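Long-range contacts in VP1 (Polyomavirus HPyV7, PDB 4PCH), which probably forms the structural shell of the polyomavirus capsid, assembling as pentamers of jelly-roll subunits, and is linked to attachment to host-cell receptors: residues 25-30 against 227-232; 88-93 against 258-263. All blocks are in the same frame, centred on the assembly; numbering follows the deposited sequence.

Contact 1 (25-30 against 227-232); sequences AVLLPN and LTSADM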
# COMPACT_ATOMS: atom_id res chain seq x y z
N ALA B 25 -1.96 -29.58 -5.43
CA ALA B 25 -1.02 -30.03 -4.43
C ALA B 25 -0.95 -28.99 -3.33
O ALA B 25 -1.20 -27.80 -3.58
CB ALA B 25 0.35 -30.24 -5.02
N VAL B 26 -0.64 -29.46 -2.12
CA VAL B 26 -0.28 -28.54 -1.05
C VAL B 26 1.15 -28.84 -0.60
O VAL B 26 1.42 -29.94 -0.13
CB VAL B 26 -1.22 -28.64 0.14
CG1 VAL B 26 -0.79 -27.66 1.22
CG2 VAL B 26 -2.66 -28.41 -0.29
N LEU B 27 2.03 -27.87 -0.80
CA LEU B 27 3.43 -27.95 -0.41
C LEU B 27 3.48 -27.53 1.04
O LEU B 27 2.95 -26.48 1.41
CB LEU B 27 4.36 -27.08 -1.23
CG LEU B 27 4.87 -27.64 -2.56
CD1 LEU B 27 3.67 -27.97 -3.45
CD2 LEU B 27 5.86 -26.74 -3.27
N LEU B 28 4.12 -28.37 1.85
CA LEU B 28 4.19 -28.17 3.28
C LEU B 28 5.53 -27.52 3.66
O LEU B 28 6.55 -27.75 2.99
CB LEU B 28 4.07 -29.51 4.01
CG LEU B 28 2.85 -30.39 3.73
CD1 LEU B 28 2.85 -31.65 4.57
CD2 LEU B 28 1.56 -29.60 3.93
N PRO B 29 5.53 -26.72 4.72
CA PRO B 29 6.76 -26.08 5.11
C PRO B 29 7.81 -27.07 5.60
O PRO B 29 7.47 -28.10 6.16
CB PRO B 29 6.33 -25.17 6.25
CG PRO B 29 5.14 -25.80 6.82
CD PRO B 29 4.41 -26.28 5.60
N ASN B 30 9.05 -26.70 5.33
CA ASN B 30 10.15 -27.58 5.52
C ASN B 30 11.35 -26.86 6.09
O ASN B 30 11.89 -25.97 5.45
CB ASN B 30 10.46 -28.13 4.12
CG ASN B 30 11.68 -28.94 4.08
OD1 ASN B 30 11.98 -29.65 5.04
ND2 ASN B 30 12.43 -28.82 2.99
N LEU B 227 7.00 -27.85 -8.66
CA LEU B 227 6.53 -26.74 -7.81
C LEU B 227 7.54 -26.47 -6.74
O LEU B 227 8.09 -27.40 -6.16
CB LEU B 227 5.19 -27.12 -7.17
CG LEU B 227 4.07 -27.43 -8.18
CD1 LEU B 227 2.85 -27.90 -7.43
CD2 LEU B 227 3.78 -26.25 -9.09
N THR B 228 7.76 -25.19 -6.44
CA THR B 228 8.71 -24.78 -5.40
C THR B 228 8.06 -23.64 -4.62
O THR B 228 7.37 -22.82 -5.22
CB THR B 228 10.06 -24.33 -5.99
OG1 THR B 228 10.54 -25.30 -6.94
CG2 THR B 228 11.12 -24.17 -4.90
N SER B 229 8.22 -23.63 -3.30
CA SER B 229 7.66 -22.53 -2.53
C SER B 229 8.46 -22.24 -1.27
O SER B 229 9.25 -23.05 -0.84
CB SER B 229 6.19 -22.79 -2.19
OG SER B 229 6.02 -23.82 -1.25
N ALA B 230 8.26 -21.03 -0.72
CA ALA B 230 8.73 -20.73 0.62
C ALA B 230 7.90 -19.58 1.13
O ALA B 230 7.72 -18.57 0.42
CB ALA B 230 10.20 -20.33 0.59
N ASP B 231 7.42 -19.73 2.35
CA ASP B 231 6.55 -18.73 2.97
C ASP B 231 6.94 -18.57 4.43
O ASP B 231 6.53 -19.34 5.29
CB ASP B 231 5.08 -19.13 2.80
CG ASP B 231 4.63 -19.03 1.36
OD1 ASP B 231 4.36 -17.89 0.86
OD2 ASP B 231 4.63 -20.09 0.67
N MET B 232 7.78 -17.58 4.68
CA MET B 232 8.18 -17.19 6.03
C MET B 232 7.38 -15.96 6.39
O MET B 232 7.54 -14.92 5.77
CB MET B 232 9.66 -16.87 6.08
CG MET B 232 10.08 -16.39 7.48
SD MET B 232 11.85 -16.25 7.72
CE MET B 232 12.26 -15.06 6.47

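Contact 2 (88-93 against 258-263); sequences LETELL and YGRFFR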
# COMPACT_ATOMS: atom_id res chain seq x y z
N LEU B 88 -2.05 -21.02 -13.33
CA LEU B 88 -2.16 -21.66 -12.02
C LEU B 88 -2.90 -20.77 -11.04
O LEU B 88 -3.01 -19.56 -11.25
CB LEU B 88 -0.80 -22.05 -11.47
CG LEU B 88 0.22 -21.01 -11.01
CD1 LEU B 88 -0.15 -20.38 -9.67
CD2 LEU B 88 1.60 -21.63 -10.92
N GLU B 89 -3.41 -21.41 -9.99
CA GLU B 89 -3.86 -20.69 -8.80
C GLU B 89 -2.92 -21.09 -7.68
O GLU B 89 -2.54 -22.24 -7.59
CB GLU B 89 -5.30 -21.02 -8.40
CG GLU B 89 -6.37 -20.52 -9.36
CD GLU B 89 -6.46 -21.36 -10.61
OE1 GLU B 89 -6.66 -22.58 -10.46
OE2 GLU B 89 -6.35 -20.82 -11.74
N THR B 90 -2.55 -20.15 -6.82
CA THR B 90 -1.76 -20.51 -5.64
C THR B 90 -2.26 -19.69 -4.45
O THR B 90 -2.67 -18.53 -4.63
CB THR B 90 -0.24 -20.37 -5.88
OG1 THR B 90 0.47 -20.83 -4.69
CG2 THR B 90 0.14 -18.90 -6.19
N GLU B 91 -2.32 -20.31 -3.27
CA GLU B 91 -2.83 -19.67 -2.06
C GLU B 91 -1.99 -20.09 -0.87
O GLU B 91 -1.67 -21.27 -0.72
CB GLU B 91 -4.27 -20.12 -1.71
CG GLU B 91 -5.38 -19.93 -2.71
CD GLU B 91 -6.72 -20.51 -2.22
OE1 GLU B 91 -7.07 -20.36 -0.98
OE2 GLU B 91 -7.42 -21.11 -3.09
N LEU B 92 -1.66 -19.15 0.00
CA LEU B 92 -1.04 -19.47 1.28
C LEU B 92 -2.11 -19.82 2.31
O LEU B 92 -3.14 -19.15 2.41
CB LEU B 92 -0.28 -18.23 1.78
CG LEU B 92 0.61 -18.41 3.01
CD1 LEU B 92 1.62 -19.53 2.84
CD2 LEU B 92 1.34 -17.09 3.25
N LEU B 93 -1.86 -20.86 3.09
CA LEU B 93 -2.74 -21.25 4.17
C LEU B 93 -2.19 -20.71 5.48
O LEU B 93 -1.03 -21.00 5.87
CB LEU B 93 -2.85 -22.78 4.26
CG LEU B 93 -3.57 -23.44 3.06
CD1 LEU B 93 -2.65 -23.86 1.94
CD2 LEU B 93 -4.36 -24.63 3.52
N TYR B 258 1.24 -22.55 6.87
CA TYR B 258 0.82 -23.91 7.14
C TYR B 258 0.96 -24.81 5.93
O TYR B 258 0.92 -26.04 6.03
CB TYR B 258 -0.63 -23.88 7.54
CG TYR B 258 -0.95 -23.16 8.83
CD1 TYR B 258 0.01 -22.98 9.84
CD2 TYR B 258 -2.26 -22.79 9.10
CE1 TYR B 258 -0.33 -22.39 11.05
CE2 TYR B 258 -2.62 -22.23 10.33
CZ TYR B 258 -1.64 -22.03 11.29
OH TYR B 258 -2.05 -21.48 12.50
N GLY B 259 1.01 -24.18 4.77
CA GLY B 259 1.10 -24.87 3.49
C GLY B 259 0.90 -23.87 2.37
O GLY B 259 0.43 -22.74 2.59
N ARG B 260 1.26 -24.25 1.15
CA ARG B 260 0.99 -23.44 -0.05
C ARG B 260 0.29 -24.32 -1.07
O ARG B 260 0.86 -25.31 -1.54
CB ARG B 260 2.21 -22.75 -0.68
CG ARG B 260 1.82 -21.99 -1.95
CD ARG B 260 2.92 -21.10 -2.50
NE ARG B 260 3.07 -19.87 -1.71
CZ ARG B 260 2.34 -18.77 -1.90
NH1 ARG B 260 1.39 -18.71 -2.83
NH2 ARG B 260 2.53 -17.69 -1.13
N PHE B 261 -0.95 -23.94 -1.37
CA PHE B 261 -1.81 -24.61 -2.37
C PHE B 261 -1.40 -24.20 -3.77
O PHE B 261 -1.15 -23.05 -4.02
CB PHE B 261 -3.28 -24.25 -2.12
CG PHE B 261 -4.24 -24.79 -3.16
CD1 PHE B 261 -4.61 -26.12 -3.14
CD2 PHE B 261 -4.74 -23.96 -4.17
CE1 PHE B 261 -5.48 -26.64 -4.07
CE2 PHE B 261 -5.62 -24.48 -5.10
CZ PHE B 261 -5.98 -25.80 -5.07
N PHE B 262 -1.44 -25.16 -4.71
CA PHE B 262 -1.30 -24.87 -6.14
C PHE B 262 -2.36 -25.67 -6.88
O PHE B 262 -2.61 -26.83 -6.54
CB PHE B 262 0.03 -25.35 -6.71
CG PHE B 262 1.24 -24.59 -6.23
CD1 PHE B 262 1.84 -24.91 -5.02
CD2 PHE B 262 1.81 -23.58 -7.01
CE1 PHE B 262 3.00 -24.25 -4.61
CE2 PHE B 262 2.96 -22.92 -6.61
CZ PHE B 262 3.56 -23.27 -5.40
N ARG B 263 -3.00 -25.06 -7.88
CA ARG B 263 -3.77 -25.78 -8.89
C ARG B 263 -3.16 -25.41 -10.24
O ARG B 263 -3.11 -24.24 -10.61
CB ARG B 263 -5.26 -25.38 -8.87
CG ARG B 263 -6.10 -26.16 -9.87
CD ARG B 263 -7.56 -25.74 -9.90
NE ARG B 263 -8.24 -25.79 -8.60
CZ ARG B 263 -8.45 -24.75 -7.79
NH1 ARG B 263 -9.09 -24.96 -6.65
NH2 ARG B 263 -8.00 -23.52 -8.07
O HOH W 1 -0.41 -16.43 -3.10
O HOH W 2 -9.00 -23.48 -4.16
O HOH W 3 -7.97 -21.47 -6.13

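Contact 1 (25-30 against 227-232)
Leu27 carries most of this contact, setting the forked end of its side chain against Leu227 and Ser229. The two leucine side chains cross at about a right angle. Branch CD2 of Leu27 lies between two oxygens of the partner strand, 3.6 Å from the hydroxyl OG of Ser229 and 3.7 Å from the backbone O of Leu227. Branch CD1 turns to CB and CD1 of Leu227, 4.1 Å from Leu227 CD1. The serine hydroxyl also comes within 3.7 Å of Leu27 CB, because chi1 of 70° sets OG of Ser229 between its own backbone N and carbonyl carbon. No polar pair links the two segments, which touch by van der Waals packing alone.

The axes of strands 25-27 and 227-232 pass 8.6 Å apart at 43°, a spacing too wide for strand pairing and consistent with sheets packed face to face. In the jelly-roll nomenclature the strands are B and H, one from the BIDG sheet and one from the CHEF sheet of the VP1 sandwich. Ala64 and Phe262 also touch Leu27 in this interior.

Packing thins to either side of Leu27. The partly exposed Ala25 adds a single methyl contact, its CB standing 4.2 Å from Leu227 CD1, and beyond Leu27 segment 25-30 turns off from the strand. Val26 and Leu28, also partly exposed, point away from strand 227-232; Thr179 and Ala155, both of a neighbouring subunit, rest on them. On strand 227-232, Thr228 and Ala230 also point away from segment 25-30; they touch Leu128 and Val171.

Contact 2 (88-93 against 258-263)
Glu89 meets the edge of the Arg263 guanidinium in a salt bridge, NH2 of Arg263 lying 2.9 Å from OE1 of Glu89 with the carboxylate and guanidinium planes only 26° apart. NH2 meets OE1 on its anti side, 23° out of the carboxylate plane, and OE1 also bonds His265. Over one face of the same guanidinium, offset toward its rim, sits Phe261 CZ, 3.6 Å above the plane. Glu91 runs alongside Phe261 and reaches Arg263 through water; its OE1 bonds Tyr186 of a neighbouring subunit.

On the other face of the sheet Thr90 is the pivot. With OG1 anti to the backbone N (chi1 -176°), the hydroxyl donates to Phe261 O at 2.8 Å and accepts, in the guanidinium plane, from Arg260 NH1 3.0 Å away. It also lies 3.7 Å above the centre of the Phe262 ring. Phe261 O takes a second bond, from Glu91 N, on the opposite face of its carbonyl plane.

Between these two layers of side chains, antiparallel neighbours of the BIDG sheet pair with axes 4.6 Å apart. Donation from cationic Arg260 may polarise the Thr90 hydroxyl and strengthen its bond to Phe261 O, an effect that Asp231, salt-bridged to Arg260 NH2, would temper.

Both contacts are buried and belong to one jelly-roll, but one runs between the two sheets and the other within one of them. Contact 1 joins strands 9-27 and 224-236 by van der Waals packing, mostly of aliphatic groups; in contact 2, strands 79-93 and 253-271 are joined by backbone bonds and charged side chains. Strand 253-271 connects them: it pairs with strand 9-27 as well, Leu27 O lying 2.8 Å from Arg260 N, probably as a hydrogen bond. The salt bridge from Asp231 OD1 to Arg260 NH2, 2.7 Å long, ties 227-232 to 258-263. Contact 1 is nearer the chain centre, about 5 Å against 11 Å between centres, and both touch the same neighbouring subunit.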